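PDB 3I18: Lmo2051 protein from Listeria monocytogenes, which is probably a membrane-bound, ATP-dependent serine peptidase of the S16 (Lon) family, represented here by its PDZ domain. Local coordinates for residues H49-K52 with V53-V57. Numbering follows the deposited sequence.
Sequences HSKK and VGDTV
Two hydrogen bonds join Lys52 and Asp55, the ends of a type II beta turn. The backbone bond closes the turn: Asp55 N donates to Lys52 O over 2.9 Å. Val53 and Gly54 occupy its corners, Gly54 at a positive phi of 98°, where the lack of a CB avoids a clash with Val53 O.

The second bond uses a side chain. With CG anti to its own carbonyl carbon (chi1 -79°), Asp55 folds its carboxylate back across the turn, and OD2 accepts the backbone N-H of Lys52, 2.9 Å from its N. The N-H meets this oxygen from well above the carboxylate plane, at a moderately bent 154°.

The CB atoms of both lysines flank the N-H on its way to this oxygen. Lys51 CB lies 3.6 Å from Asp55 OD2, the side chains running roughly at right angles, while Lys52 CB approaches it to 3.7 Å. Neither ammonium contacts the Asp55 carboxylate; Lys52 NZ stays 4.7 Å from Asp55 OD1, and Lys51 NZ bonds weakly to Tyr47 OH.

The turn lies in the loop from helix 41-49 to strand 56-63 of the PDZ domain, and backbone hydrogen bonds between Leu74 and both Gly54 and Asp55 attach it to strand 66-76. Gripping both the N-H and C=O of Lys52, Asp55 fixes the chain reversal before the strand, and the nearby lysines would probably favour its charged form.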
ATOM      1  N   HIS A  49      -2.250   2.475  -9.488  1.00  8.17           N
ATOM      2  CA  HIS A  49      -2.990   2.257 -10.732  1.00  9.01           C
ATOM      3  C   HIS A  49      -2.210   2.662 -11.980  1.00 11.59           C
ATOM      4  O   HIS A  49      -2.562   2.255 -13.086  1.00 11.57           O
ATOM      5  CB  HIS A  49      -4.321   3.012 -10.718  1.00 10.28           C
ATOM      6  CG  HIS A  49      -5.330   2.457  -9.760  1.00  8.23           C
ATOM      7  ND1 HIS A  49      -6.649   2.854  -9.762  1.00  8.00           N
ATOM      8  CD2 HIS A  49      -5.215   1.536  -8.771  1.00  6.15           C
ATOM      9  CE1 HIS A  49      -7.305   2.202  -8.819  1.00 10.51           C
ATOM     10  NE2 HIS A  49      -6.459   1.395  -8.204  1.00  8.75           N
ATOM     11  N   SER A  50      -1.164   3.467 -11.813  1.00  7.62           N
ATOM     12  CA  SER A  50      -0.364   3.891 -12.953  1.00  3.16           C
ATOM     13  C   SER A  50       0.657   2.814 -13.288  1.00  8.86           C
ATOM     14  O   SER A  50       1.397   2.916 -14.269  1.00 11.27           O
ATOM     15  CB  SER A  50       0.350   5.222 -12.656  1.00  7.91           C
ATOM     16  OG  SER A  50       1.437   5.071 -11.753  1.00 13.05           O
ATOM     17  N   LYS A  51       0.701   1.773 -12.465  1.00  5.25           N
ATOM     18  CA  LYS A  51       1.637   0.682 -12.689  1.00  6.40           C
ATOM     19  C   LYS A  51       0.935  -0.492 -13.363  1.00  6.62           C
ATOM     20  O   LYS A  51      -0.225  -0.383 -13.770  1.00 11.54           O
ATOM     21  CB  LYS A  51       2.256   0.253 -11.357  1.00  5.53           C
ATOM     22  CG  LYS A  51       2.963   1.394 -10.655  1.00  9.67           C
ATOM     23  CD  LYS A  51       4.002   2.033 -11.576  1.00 20.02           C
ATOM     24  CE  LYS A  51       4.541   3.333 -10.995  1.00 27.15           C
ATOM     25  NZ  LYS A  51       5.768   3.820 -11.704  1.00 19.25           N
ATOM     26  N   LYS A  52       1.641  -1.612 -13.483  1.00  6.97           N
ATOM     27  CA  LYS A  52       1.089  -2.801 -14.124  1.00  8.18           C
ATOM     28  C   LYS A  52       1.159  -3.990 -13.192  1.00  8.02           C
ATOM     29  O   LYS A  52       2.036  -4.057 -12.328  1.00 10.49           O
ATOM     30  CB  LYS A  52       1.883  -3.142 -15.388  1.00 12.82           C
ATOM     31  CG  LYS A  52       1.941  -2.048 -16.434  1.00 22.91           C
ATOM     32  CD  LYS A  52       3.272  -2.099 -17.171  1.00 36.57           C
ATOM     33  CE  LYS A  52       3.535  -3.462 -17.790  1.00 42.05           C
ATOM     34  NZ  LYS A  52       4.873  -3.516 -18.452  1.00 48.59           N
ATOM     35  N   VAL A  53       0.221  -4.920 -13.361  1.00  8.97           N
ATOM     36  CA  VAL A  53       0.208  -6.139 -12.567  1.00  5.06           C
ATOM     37  C   VAL A  53       1.574  -6.765 -12.824  1.00 11.18           C
ATOM     38  O   VAL A  53       2.048  -6.760 -13.957  1.00  8.36           O
ATOM     39  CB  VAL A  53      -0.903  -7.107 -13.050  1.00  6.90           C
ATOM     40  CG1 VAL A  53      -0.782  -8.452 -12.335  1.00  7.84           C
ATOM     41  CG2 VAL A  53      -2.271  -6.494 -12.791  1.00 12.48           C
ATOM     42  N   GLY A  54       2.224  -7.271 -11.783  1.00  8.27           N
ATOM     43  CA  GLY A  54       3.531  -7.876 -11.976  1.00  8.34           C
ATOM     44  C   GLY A  54       4.678  -6.940 -11.654  1.00 13.90           C
ATOM     45  O   GLY A  54       5.813  -7.385 -11.468  1.00 12.15           O
ATOM     46  N   ASP A  55       4.396  -5.642 -11.608  1.00 11.17           N
ATOM     47  CA  ASP A  55       5.427  -4.655 -11.279  1.00  9.02           C
ATOM     48  C   ASP A  55       5.779  -4.806  -9.812  1.00  9.06           C
ATOM     49  O   ASP A  55       5.042  -5.418  -9.046  1.00  6.81           O
ATOM     50  CB  ASP A  55       4.927  -3.227 -11.517  1.00 10.01           C
ATOM     51  CG  ASP A  55       4.970  -2.821 -12.977  1.00 11.51           C
ATOM     52  OD1 ASP A  55       5.464  -3.610 -13.815  1.00 12.55           O
ATOM     53  OD2 ASP A  55       4.510  -1.702 -13.286  1.00 14.37           O
ATOM     54  N   THR A  56       6.909  -4.230  -9.430  1.00  7.89           N
ATOM     55  CA  THR A  56       7.377  -4.293  -8.060  1.00  5.27           C
ATOM     56  C   THR A  56       7.394  -2.888  -7.474  1.00  5.67           C
ATOM     57  O   THR A  56       7.882  -1.953  -8.112  1.00  9.08           O
ATOM     58  CB  THR A  56       8.808  -4.864  -8.001  1.00 11.12           C
ATOM     59  OG1 THR A  56       8.805  -6.211  -8.490  1.00 11.00           O
ATOM     60  CG2 THR A  56       9.334  -4.833  -6.580  1.00 10.48           C
ATOM     61  N   VAL A  57       6.839  -2.724  -6.277  1.00  8.19           N
ATOM     62  CA  VAL A  57       6.852  -1.413  -5.628  1.00  6.66           C
ATOM     63  C   VAL A  57       7.645  -1.503  -4.332  1.00  3.93           C
ATOM     64  O   VAL A  57       7.576  -2.507  -3.624  1.00  4.79           O
ATOM     65  CB  VAL A  57       5.419  -0.896  -5.294  1.00  4.38           C
ATOM     66  CG1 VAL A  57       4.652  -0.599  -6.577  1.00  7.07           C
ATOM     67  CG2 VAL A  57       4.669  -1.904  -4.449  1.00  5.95           C
TER